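Local coordinates for Na-translocating NADH-quinone reductase subunit C NqrC (Shewanella oneidensis, PDB 4XHF), which is a flavoprotein subunit that binds flavin mononucleotide through an FMN-binding domain, at residues A[41-46]-A[51-56]; A[111-116]-A[232-237]; A[173-176]-A[180-183]; A[189-192]-A[196-199]. All coordinates share one frame; numbering follows the deposited sequence.

Contact 1: residues A[41-46]-A[51-56]; sequences LQRYVL and VNLGQG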
loop_
_atom_site.group_PDB
_atom_site.type_symbol
_atom_site.label_atom_id
_atom_site.label_comp_id
_atom_site.label_asym_id
_atom_site.label_seq_id
_atom_site.Cartn_x
_atom_site.Cartn_y
_atom_site.Cartn_z
ATOM N N LEU A 41 -5.393 11.393 1.964
ATOM C CA LEU A 41 -4.097 10.736 1.833
ATOM C C LEU A 41 -3.365 10.670 3.170
ATOM O O LEU A 41 -2.903 9.607 3.583
ATOM C CB LEU A 41 -3.240 11.472 0.802
ATOM C CG LEU A 41 -1.828 10.938 0.559
ATOM C CD1 LEU A 41 -1.868 9.514 0.041
ATOM C CD2 LEU A 41 -1.088 11.834 -0.418
ATOM N N GLN A 42 -3.266 11.813 3.842
ATOM C CA GLN A 42 -2.583 11.891 5.129
ATOM C C GLN A 42 -3.227 10.960 6.150
ATOM O O GLN A 42 -2.534 10.286 6.911
ATOM C CB GLN A 42 -2.586 13.333 5.646
ATOM C CG GLN A 42 -1.617 14.254 4.913
ATOM C CD GLN A 42 -1.673 15.687 5.407
ATOM O OE1 GLN A 42 -2.748 16.225 5.669
ATOM N NE2 GLN A 42 -0.509 16.314 5.539
ATOM N N ARG A 43 -4.556 10.910 6.153
ATOM C CA ARG A 43 -5.276 10.048 7.081
ATOM C C ARG A 43 -5.012 8.579 6.763
ATOM O O ARG A 43 -4.743 7.790 7.665
ATOM C CB ARG A 43 -6.779 10.344 7.045
ATOM C CG ARG A 43 -7.158 11.683 7.677
ATOM C CD ARG A 43 -8.663 11.816 7.883
ATOM N NE ARG A 43 -9.405 11.830 6.622
ATOM C CZ ARG A 43 -9.733 12.927 5.941
ATOM N NH1 ARG A 43 -9.388 14.132 6.380
ATOM N NH2 ARG A 43 -10.412 12.819 4.810
ATOM N N TYR A 44 -5.075 8.224 5.482
ATOM C CA TYR A 44 -4.822 6.851 5.045
ATOM C C TYR A 44 -3.459 6.359 5.520
ATOM O O TYR A 44 -3.333 5.257 6.053
ATOM C CB TYR A 44 -4.888 6.738 3.518
ATOM C CG TYR A 44 -6.245 6.999 2.899
ATOM C CD1 TYR A 44 -7.419 6.718 3.584
ATOM C CD2 TYR A 44 -6.347 7.524 1.616
ATOM C CE1 TYR A 44 -8.656 6.957 3.009
ATOM C CE2 TYR A 44 -7.576 7.765 1.036
ATOM C CZ TYR A 44 -8.727 7.481 1.735
ATOM O OH TYR A 44 -9.952 7.722 1.154
ATOM N N VAL A 45 -2.441 7.190 5.320
ATOM C CA VAL A 45 -1.066 6.827 5.641
ATOM C C VAL A 45 -0.898 6.619 7.140
ATOM O O VAL A 45 -0.296 5.638 7.570
ATOM C CB VAL A 45 -0.077 7.907 5.137
ATOM C CG1 VAL A 45 1.334 7.673 5.673
ATOM C CG2 VAL A 45 -0.062 7.928 3.619
ATOM N N LEU A 46 -1.439 7.535 7.935
ATOM C CA LEU A 46 -1.331 7.432 9.386
ATOM C C LEU A 46 -2.111 6.227 9.899
ATOM O O LEU A 46 -1.661 5.529 10.805
ATOM C CB LEU A 46 -1.830 8.710 10.061
ATOM C CG LEU A 46 -0.994 9.973 9.835
ATOM C CD1 LEU A 46 -1.692 11.172 10.454
ATOM C CD2 LEU A 46 0.416 9.825 10.398
ATOM N N VAL A 51 -0.620 5.165 13.520
ATOM C CA VAL A 51 -0.337 6.386 14.267
ATOM C C VAL A 51 -1.656 7.071 14.620
ATOM O O VAL A 51 -2.558 7.158 13.787
ATOM C CB VAL A 51 0.557 7.351 13.457
ATOM C CG1 VAL A 51 0.907 8.584 14.274
ATOM C CG2 VAL A 51 1.822 6.641 13.011
ATOM N N ASN A 52 -1.774 7.547 15.856
ATOM C CA ASN A 52 -2.983 8.240 16.287
ATOM C C ASN A 52 -3.176 9.533 15.496
ATOM O O ASN A 52 -2.261 10.349 15.399
ATOM C CB ASN A 52 -2.928 8.537 17.788
ATOM C CG ASN A 52 -4.270 8.969 18.350
ATOM O OD1 ASN A 52 -4.666 10.127 18.225
ATOM N ND2 ASN A 52 -4.976 8.035 18.978
ATOM N N LEU A 53 -4.363 9.708 14.922
ATOM C CA LEU A 53 -4.656 10.872 14.085
ATOM C C LEU A 53 -4.928 12.126 14.909
ATOM O O LEU A 53 -5.025 13.225 14.362
ATOM C CB LEU A 53 -5.860 10.589 13.183
ATOM C CG LEU A 53 -5.575 9.957 11.820
ATOM C CD1 LEU A 53 -4.896 8.613 11.974
ATOM C CD2 LEU A 53 -6.862 9.811 11.025
ATOM N N GLY A 54 -5.061 11.961 16.220
ATOM C CA GLY A 54 -5.377 13.075 17.093
ATOM C C GLY A 54 -6.800 13.555 16.884
ATOM O O GLY A 54 -7.582 12.904 16.192
ATOM N N GLN A 55 -7.131 14.695 17.482
ATOM C CA GLN A 55 -8.466 15.270 17.362
ATOM C C GLN A 55 -8.459 16.453 16.403
ATOM O O GLN A 55 -7.447 17.134 16.253
ATOM C CB GLN A 55 -8.989 15.708 18.733
ATOM C CG GLN A 55 -9.077 14.582 19.754
ATOM C CD GLN A 55 -9.948 13.433 19.287
ATOM O OE1 GLN A 55 -11.013 13.640 18.703
ATOM N NE2 GLN A 55 -9.491 12.210 19.532
ATOM N N GLY A 56 -9.595 16.691 15.757
ATOM C CA GLY A 56 -9.726 17.790 14.819
ATOM C C GLY A 56 -8.821 17.637 13.612
ATOM O O GLY A 56 -8.761 16.568 13.004
#

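Contact 2: residues A[111-116]-A[232-237]; sequences KTRAND and EFWFGV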
loop_
_atom_site.group_PDB
_atom_site.type_symbol
_atom_site.label_atom_id
_atom_site.label_comp_id
_atom_site.label_asym_id
_atom_site.label_seq_id
_atom_site.Cartn_x
_atom_site.Cartn_y
_atom_site.Cartn_z
ATOM N N LYS A 111 -1.650 -3.734 -16.392
ATOM C CA LYS A 111 -1.360 -3.415 -17.794
ATOM C C LYS A 111 -0.172 -2.470 -17.977
ATOM O O LYS A 111 0.682 -2.705 -18.830
ATOM C CB LYS A 111 -2.598 -2.812 -18.468
ATOM C CG LYS A 111 -3.777 -3.770 -18.574
ATOM C CD LYS A 111 -3.573 -4.816 -19.664
ATOM C CE LYS A 111 -3.594 -4.197 -21.059
ATOM N NZ LYS A 111 -3.585 -5.224 -22.135
ATOM N N THR A 112 -0.120 -1.402 -17.188
ATOM C CA THR A 112 0.980 -0.452 -17.263
ATOM C C THR A 112 1.396 -0.044 -15.855
ATOM O O THR A 112 0.570 -0.018 -14.942
ATOM C CB THR A 112 0.593 0.793 -18.095
ATOM O OG1 THR A 112 1.710 1.687 -18.186
ATOM C CG2 THR A 112 -0.591 1.521 -17.475
ATOM N N ARG A 113 2.680 0.251 -15.682
ATOM C CA ARG A 113 3.221 0.623 -14.379
ATOM C C ARG A 113 4.035 1.908 -14.466
ATOM O O ARG A 113 4.874 2.059 -15.351
ATOM C CB ARG A 113 4.093 -0.505 -13.825
ATOM C CG ARG A 113 4.425 -0.369 -12.348
ATOM C CD ARG A 113 5.780 -0.972 -12.022
ATOM N NE ARG A 113 6.869 -0.212 -12.629
ATOM C CZ ARG A 113 8.150 -0.567 -12.591
ATOM N NH1 ARG A 113 8.522 -1.682 -11.975
ATOM N NH2 ARG A 113 9.062 0.196 -13.176
ATOM N N ALA A 114 3.788 2.829 -13.541
ATOM C CA ALA A 114 4.570 4.054 -13.458
ATOM C C ALA A 114 6.024 3.724 -13.150
ATOM O O ALA A 114 6.320 2.691 -12.552
ATOM C CB ALA A 114 4.002 4.979 -12.396
ATOM N N ASN A 115 6.932 4.602 -13.559
ATOM C CA ASN A 115 8.348 4.413 -13.271
ATOM C C ASN A 115 8.659 4.756 -11.821
ATOM O O ASN A 115 9.511 4.124 -11.195
ATOM C CB ASN A 115 9.207 5.263 -14.207
ATOM C CG ASN A 115 9.128 4.804 -15.650
ATOM O OD1 ASN A 115 8.824 3.645 -15.930
ATOM N ND2 ASN A 115 9.408 5.714 -16.575
ATOM N N ASP A 116 7.954 5.757 -11.297
ATOM C CA ASP A 116 8.148 6.217 -9.925
ATOM C C ASP A 116 6.915 5.956 -9.068
ATOM O O ASP A 116 5.785 6.033 -9.549
ATOM C CB ASP A 116 8.472 7.714 -9.892
ATOM C CG ASP A 116 9.733 8.060 -10.661
ATOM O OD1 ASP A 116 10.558 7.154 -10.900
ATOM O OD2 ASP A 116 9.899 9.244 -11.021
ATOM N N GLU A 232 1.345 -9.384 -4.079
ATOM C CA GLU A 232 2.376 -10.246 -4.643
ATOM C C GLU A 232 3.206 -9.504 -5.687
ATOM O O GLU A 232 4.421 -9.692 -5.774
ATOM C CB GLU A 232 1.757 -11.493 -5.271
ATOM C CG GLU A 232 2.788 -12.444 -5.849
ATOM C CD GLU A 232 2.164 -13.661 -6.488
ATOM O OE1 GLU A 232 0.923 -13.773 -6.462
ATOM O OE2 GLU A 232 2.914 -14.504 -7.025
ATOM N N PHE A 233 2.544 -8.671 -6.485
ATOM C CA PHE A 233 3.236 -7.894 -7.506
ATOM C C PHE A 233 4.029 -6.744 -6.908
ATOM O O PHE A 233 5.197 -6.547 -7.236
ATOM C CB PHE A 233 2.253 -7.327 -8.530
ATOM C CG PHE A 233 2.902 -6.405 -9.527
ATOM C CD1 PHE A 233 3.546 -6.917 -10.641
ATOM C CD2 PHE A 233 2.895 -5.032 -9.335
ATOM C CE1 PHE A 233 4.157 -6.078 -11.552
ATOM C CE2 PHE A 233 3.507 -4.189 -10.245
ATOM C CZ PHE A 233 4.137 -4.712 -11.354
ATOM N N TRP A 234 3.383 -5.976 -6.040
ATOM C CA TRP A 234 3.964 -4.733 -5.555
ATOM C C TRP A 234 5.041 -4.951 -4.505
ATOM O O TRP A 234 5.835 -4.052 -4.237
ATOM C CB TRP A 234 2.865 -3.823 -5.017
ATOM C CG TRP A 234 2.173 -3.116 -6.131
ATOM C CD1 TRP A 234 0.917 -3.351 -6.605
ATOM C CD2 TRP A 234 2.722 -2.074 -6.943
ATOM N NE1 TRP A 234 0.643 -2.508 -7.656
ATOM C CE2 TRP A 234 1.737 -1.715 -7.883
ATOM C CE3 TRP A 234 3.950 -1.406 -6.962
ATOM C CZ2 TRP A 234 1.942 -0.716 -8.831
ATOM C CZ3 TRP A 234 4.151 -0.415 -7.901
ATOM C CH2 TRP A 234 3.152 -0.079 -8.824
ATOM N N PHE A 235 5.077 -6.144 -3.922
ATOM C CA PHE A 235 6.191 -6.535 -3.064
ATOM C C PHE A 235 7.120 -7.493 -3.811
ATOM O O PHE A 235 8.029 -8.084 -3.224
ATOM C CB PHE A 235 5.677 -7.165 -1.769
ATOM C CG PHE A 235 5.041 -6.175 -0.840
ATOM C CD1 PHE A 235 5.819 -5.297 -0.104
ATOM C CD2 PHE A 235 3.666 -6.110 -0.717
ATOM C CE1 PHE A 235 5.236 -4.380 0.745
ATOM C CE2 PHE A 235 3.076 -5.195 0.129
ATOM C CZ PHE A 235 3.861 -4.329 0.862
ATOM N N GLY A 236 6.890 -7.622 -5.116
ATOM C CA GLY A 236 7.694 -8.479 -5.965
ATOM C C GLY A 236 8.800 -7.711 -6.662
ATOM O O GLY A 236 9.004 -6.526 -6.399
ATOM N N VAL A 237 9.497 -8.385 -7.570
ATOM C CA VAL A 237 10.688 -7.829 -8.203
ATOM C C VAL A 237 10.380 -6.606 -9.062
ATOM O O VAL A 237 11.246 -5.756 -9.267
ATOM C CB VAL A 237 11.396 -8.891 -9.067
ATOM C CG1 VAL A 237 11.790 -10.085 -8.210
ATOM C CG2 VAL A 237 10.507 -9.339 -10.216
#

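Contact 3: residues A[173-176]-A[180-183]; sequences GDFV and HWLS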
loop_
_atom_site.group_PDB
_atom_site.type_symbol
_atom_site.label_atom_id
_atom_site.label_comp_id
_atom_site.label_asym_id
_atom_site.label_seq_id
_atom_site.Cartn_x
_atom_site.Cartn_y
_atom_site.Cartn_z
ATOM N N GLY A 173 -17.918 -8.245 -2.730
ATOM C CA GLY A 173 -16.512 -7.892 -2.812
ATOM C C GLY A 173 -16.132 -6.583 -2.145
ATOM O O GLY A 173 -14.971 -6.179 -2.195
ATOM N N ASP A 174 -17.098 -5.919 -1.516
ATOM C CA ASP A 174 -16.846 -4.619 -0.898
ATOM C C ASP A 174 -16.341 -4.753 0.536
ATOM O O ASP A 174 -16.268 -3.770 1.271
ATOM C CB ASP A 174 -18.113 -3.762 -0.923
ATOM C CG ASP A 174 -19.183 -4.272 0.021
ATOM O OD1 ASP A 174 -19.974 -3.445 0.523
ATOM O OD2 ASP A 174 -19.237 -5.497 0.261
ATOM N N PHE A 175 -15.992 -5.974 0.929
ATOM C CA PHE A 175 -15.420 -6.218 2.247
ATOM C C PHE A 175 -14.041 -5.587 2.378
ATOM O O PHE A 175 -13.582 -5.309 3.485
ATOM C CB PHE A 175 -15.317 -7.720 2.515
ATOM C CG PHE A 175 -14.322 -8.427 1.635
ATOM C CD1 PHE A 175 -12.991 -8.513 2.003
ATOM C CD2 PHE A 175 -14.720 -9.007 0.444
ATOM C CE1 PHE A 175 -12.077 -9.159 1.199
ATOM C CE2 PHE A 175 -13.810 -9.656 -0.366
ATOM C CZ PHE A 175 -12.486 -9.732 0.013
ATOM N N VAL A 176 -13.381 -5.374 1.243
ATOM C CA VAL A 176 -11.997 -4.910 1.229
ATOM C C VAL A 176 -11.817 -3.590 1.974
ATOM O O VAL A 176 -10.743 -3.322 2.506
ATOM C CB VAL A 176 -11.474 -4.744 -0.215
ATOM C CG1 VAL A 176 -11.345 -6.099 -0.891
ATOM C CG2 VAL A 176 -12.380 -3.828 -1.023
ATOM N N HIS A 180 -12.928 -4.140 9.835
ATOM C CA HIS A 180 -12.950 -5.413 10.544
ATOM C C HIS A 180 -12.077 -6.439 9.834
ATOM O O HIS A 180 -11.396 -7.237 10.479
ATOM C CB HIS A 180 -14.379 -5.943 10.665
ATOM C CG HIS A 180 -15.248 -5.141 11.584
ATOM N ND1 HIS A 180 -15.387 -5.437 12.923
ATOM C CD2 HIS A 180 -16.026 -4.055 11.357
ATOM C CE1 HIS A 180 -16.212 -4.568 13.481
ATOM N NE2 HIS A 180 -16.613 -3.719 12.552
ATOM N N TRP A 181 -12.098 -6.410 8.506
ATOM C CA TRP A 181 -11.322 -7.354 7.710
ATOM C C TRP A 181 -9.883 -6.883 7.525
ATOM O O TRP A 181 -8.950 -7.683 7.573
ATOM C CB TRP A 181 -11.974 -7.564 6.343
ATOM C CG TRP A 181 -11.218 -8.521 5.475
ATOM C CD1 TRP A 181 -11.212 -9.881 5.566
ATOM C CD2 TRP A 181 -10.354 -8.187 4.385
ATOM N NE1 TRP A 181 -10.397 -10.417 4.599
ATOM C CE2 TRP A 181 -9.859 -9.397 3.860
ATOM C CE3 TRP A 181 -9.951 -6.982 3.800
ATOM C CZ2 TRP A 181 -8.983 -9.438 2.779
ATOM C CZ3 TRP A 181 -9.082 -7.024 2.727
ATOM C CH2 TRP A 181 -8.607 -8.243 2.227
ATOM N N LEU A 182 -9.710 -5.585 7.313
ATOM C CA LEU A 182 -8.386 -5.011 7.106
ATOM C C LEU A 182 -7.495 -5.191 8.333
ATOM O O LEU A 182 -6.276 -5.307 8.213
ATOM C CB LEU A 182 -8.501 -3.525 6.758
ATOM C CG LEU A 182 -9.104 -3.193 5.393
ATOM C CD1 LEU A 182 -9.521 -1.736 5.345
ATOM C CD2 LEU A 182 -8.108 -3.497 4.288
ATOM N N SER A 183 -8.107 -5.213 9.512
ATOM C CA SER A 183 -7.361 -5.334 10.760
ATOM C C SER A 183 -6.706 -6.704 10.894
ATOM O O SER A 183 -5.771 -6.880 11.677
ATOM C CB SER A 183 -8.280 -5.085 11.954
ATOM O OG SER A 183 -9.239 -6.120 12.081
#

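Contact 4: residues A[189-192]-A[196-199]; sequences QLFD and KFAM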
loop_
_atom_site.group_PDB
_atom_site.type_symbol
_atom_site.label_atom_id
_atom_site.label_comp_id
_atom_site.label_asym_id
_atom_site.label_seq_id
_atom_site.Cartn_x
_atom_site.Cartn_y
_atom_site.Cartn_z
ATOM N N GLN A 189 3.058 -11.532 7.909
ATOM C CA GLN A 189 4.342 -11.352 7.236
ATOM C C GLN A 189 4.273 -11.714 5.753
ATOM O O GLN A 189 3.763 -12.769 5.381
ATOM C CB GLN A 189 5.419 -12.184 7.933
ATOM C CG GLN A 189 5.816 -11.628 9.289
ATOM C CD GLN A 189 6.987 -12.362 9.902
ATOM O OE1 GLN A 189 7.153 -13.567 9.704
ATOM N NE2 GLN A 189 7.815 -11.638 10.646
ATOM N N LEU A 190 4.803 -10.823 4.919
ATOM C CA LEU A 190 4.723 -10.965 3.469
ATOM C C LEU A 190 5.546 -12.130 2.929
ATOM O O LEU A 190 5.095 -12.842 2.032
ATOM C CB LEU A 190 5.176 -9.668 2.793
ATOM C CG LEU A 190 4.253 -8.463 2.983
ATOM C CD1 LEU A 190 5.012 -7.183 2.712
ATOM C CD2 LEU A 190 3.043 -8.558 2.069
ATOM N N PHE A 191 6.744 -12.320 3.478
ATOM C CA PHE A 191 7.710 -13.271 2.927
ATOM C C PHE A 191 8.072 -14.395 3.889
ATOM O O PHE A 191 7.965 -14.241 5.107
ATOM C CB PHE A 191 8.990 -12.540 2.527
ATOM C CG PHE A 191 8.755 -11.334 1.673
ATOM C CD1 PHE A 191 8.570 -11.462 0.308
ATOM C CD2 PHE A 191 8.729 -10.069 2.234
ATOM C CE1 PHE A 191 8.357 -10.352 -0.480
ATOM C CE2 PHE A 191 8.517 -8.956 1.451
ATOM C CZ PHE A 191 8.332 -9.097 0.093
ATOM N N ASP A 192 8.522 -15.518 3.330
ATOM C CA ASP A 192 9.047 -16.620 4.130
ATOM C C ASP A 192 10.555 -16.456 4.334
ATOM O O ASP A 192 11.124 -15.416 3.999
ATOM C CB ASP A 192 8.726 -17.976 3.476
ATOM C CG ASP A 192 9.297 -18.119 2.068
ATOM O OD1 ASP A 192 10.358 -17.535 1.766
ATOM O OD2 ASP A 192 8.678 -18.841 1.258
ATOM N N LYS A 196 10.654 -15.486 -0.251
ATOM C CA LYS A 196 9.580 -15.619 -1.226
ATOM C C LYS A 196 8.250 -15.154 -0.642
ATOM O O LYS A 196 7.925 -15.465 0.502
ATOM C CB LYS A 196 9.474 -17.072 -1.695
ATOM C CG LYS A 196 8.290 -17.356 -2.608
ATOM C CD LYS A 196 8.306 -18.792 -3.104
ATOM C CE LYS A 196 9.369 -19.010 -4.166
ATOM N NZ LYS A 196 9.990 -20.354 -4.046
ATOM N N PHE A 197 7.492 -14.406 -1.440
ATOM C CA PHE A 197 6.160 -13.959 -1.054
ATOM C C PHE A 197 5.305 -15.157 -0.644
ATOM O O PHE A 197 5.238 -16.149 -1.370
ATOM C CB PHE A 197 5.506 -13.198 -2.207
ATOM C CG PHE A 197 4.185 -12.588 -1.859
ATOM C CD1 PHE A 197 4.118 -11.324 -1.303
ATOM C CD2 PHE A 197 3.008 -13.275 -2.095
ATOM C CE1 PHE A 197 2.902 -10.759 -0.985
ATOM C CE2 PHE A 197 1.790 -12.716 -1.779
ATOM C CZ PHE A 197 1.737 -11.455 -1.223
ATOM N N ALA A 198 4.652 -15.057 0.514
ATOM C CA ALA A 198 4.022 -16.219 1.139
ATOM C C ALA A 198 2.574 -15.990 1.572
ATOM O O ALA A 198 1.895 -16.935 1.977
ATOM C CB ALA A 198 4.851 -16.658 2.341
ATOM N N MET A 199 2.098 -14.750 1.499
ATOM C CA MET A 199 0.735 -14.440 1.929
ATOM C C MET A 199 -0.300 -15.185 1.088
ATOM O O MET A 199 -0.263 -15.141 -0.141
ATOM C CB MET A 199 0.467 -12.935 1.853
ATOM C CG MET A 199 1.248 -12.100 2.852
ATOM S SD MET A 199 0.837 -12.407 4.581
ATOM C CE MET A 199 -0.892 -11.947 4.645
#

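Contact 1: residues A[41-46]-A[51-56]
The planar group engaged across this contact is the Leu46 carbonyl, whose O accepts from Val51 N at 2.9 Å, the donor tilted 23° from the carbonyl plane. With an N-H...O angle of 171° the bond is nearly straight, and it spans five residues along the chain. Apolar branches pack beside this bond. Leu46 points its CB toward the loop, and CG sits beside the backbone N (chi1 -67°), which carries CD2 to 3.9 Å from Val51 CB. The same leucine is used a second time at its root, where CB meets Leu53 CD1 at 3.6 Å. In fold terms, the chain has just left the last turns of the N-terminal helix 29-48 and runs as an irregular loop toward helix 58-66, so the contact folds this link back over the helix it came from. Leu53 divides its two methyls between neighbours: while CD1 serves Leu46, CD2 lies 3.8 Å from Arg43 CG, the two side chains crossing at about a right angle. Arg43 thus contributes its aliphatic part, and it also touches Phe59 of the next helix. Val51 in turn rests on Val122 of strand 113-123. Further along, Asn52 OD1 accepts from Gly54 N at 2.7 Å, an Asx turn spanning Asn52 to Gly54, with Leu53 at its middle.

Contact 2: residues A[111-116]-A[232-237]
Arg113, whose methylenes meet Phe233 and Trp234, donates from NE to Ala114 O at 3.0 Å, a bent bond (N-H...O 136°) that ties the side chain to the next residue's carbonyl. Beyond the two segments, NH2 forms a salt bridge with Asp75 OD1 and NH1 donates to Glu238 O, so the charged end of this buried residue has polar partners on every nitrogen. CG stands anti to the backbone N (chi1 -166°) and the chain bends at its next two torsions, presenting methylenes to the rings. CG lies 3.8 Å from Trp234 CH2, at the far end of the indole, and CD approaches Phe233 CZ at 4.1 Å, at the ring edge near its plane. The fold elements joined are the start of strand 113-123 in the antiparallel sheet and the C-terminal end of helix 221-234, where Phe235 is the first residue to leave helical geometry. The two rings also pack on each other: Phe233 CD2 sits 3.6 Å above one face of the Trp234 indole, toward its rim. Trp234 NE1 donates to Tyr137 O, which helps fix the indole, while Gly236 N returns to Phe233 O at 2.9 Å as the helix ends.

Contact 3: residues A[173-176]-A[180-183]
A T-shaped aromatic pair, Phe175 against Trp181, packs the loop at the flavin mononucleotide pocket onto the short helix 179-182 in the FMN-binding domain. Gly173, in the same loop, touches the flavin mononucleotide, and the side chain of Phe175 comes within about 5 Å of it, so the phenylalanine lies close to the pocket. The evidence for an edge-to-face geometry is threefold: the Phe175 ring and the six-membered ring of Trp181 have centroids 4.7 Å apart, their planes stand at 83°, and Phe175 CE1 lies 3.4 Å above the middle of the indole. Phe175 CE1 lies 3.5 Å from both Trp181 CE2 and Trp181 CZ2. Phe175 reaches this place with CG held between its backbone N and carbonyl carbon (chi1 67°); Trp181 answers with CG anti to its N (chi1 180°), extending the indole toward the loop. The indole is fixed further by NE1, which donates to Asp215 O, and by an edge-to-face meeting with Trp185. Val176 touches both rings. Its CG1 covers one face of the Phe175 ring, 3.8 Å above the plane and toward the rim, while its CA lies 3.9 Å from Trp181 CE3. Val176 O is buried without a polar partner in the model and lies against the Leu182 side chain, 3.2 Å from CD2.

Contact 4: residues A[189-192]-A[196-199]
Phe191 and Phe197 form the single bridge of a short antiparallel hairpin, a non-hydrogen-bonded pair flanked by two backbone bonds. On one flank Ala198 N donates to Leu190 O at 2.7 Å, in the carbonyl plane; on the other, Asp192 N donates to Lys196 O at 2.9 Å. Asp192 adds a third bond at the turn. With CG between its backbone N and carbonyl carbon (chi1 59°), the carboxylate folds back so that OD1 accepts from Lys196 N at 2.9 Å, met from above the carboxylate plane (46° out of it). The same oxygen takes a weak bond from Lys194 N inside the turn. Apolar branches flank this frame: Leu190 CD2 lies 3.8 Å from Phe197 CE1 and 4.0 Å from Met199 CG, whereas the Phe191 ring turns its edge to the backbone of the opposite arm, with CD1 at 3.6 Å from Phe197 N. In the second shell, Asn156 OD1 accepts from Phe191 N and Thr157 OG1 is bonded to Gln189 NE2, holding the first arm; on the second, Phe197 touches Met231 of helix 221-234. Met199 folds through bent torsions until its SD comes 3.1 Å from Gln189 O, a carbonyl oxygen also bonded to His212 ND1.

Contact 1 closes first along the chain; contact 2 then opens, and the long loop it closes holds contact 3 followed by contact 4. Contacts 1 and 2 lie on opposite sides of the chain's centre, centres 26 Å apart, yet strand 113-123 serves both, beginning at contact 2 and reaching Val51 with Val122. Contacts 3 and 4 are 20 Å apart between centres and share helix 221-234 as a neighbour. Only contacts 2 and 4 touch: Phe235 CE1 packs at 3.4 Å on Leu190 CD1. Helix 221-234, with its end in contact 2, thus links sheet, hairpin and the loop of contact 3 beside the flavin mononucleotide pocket.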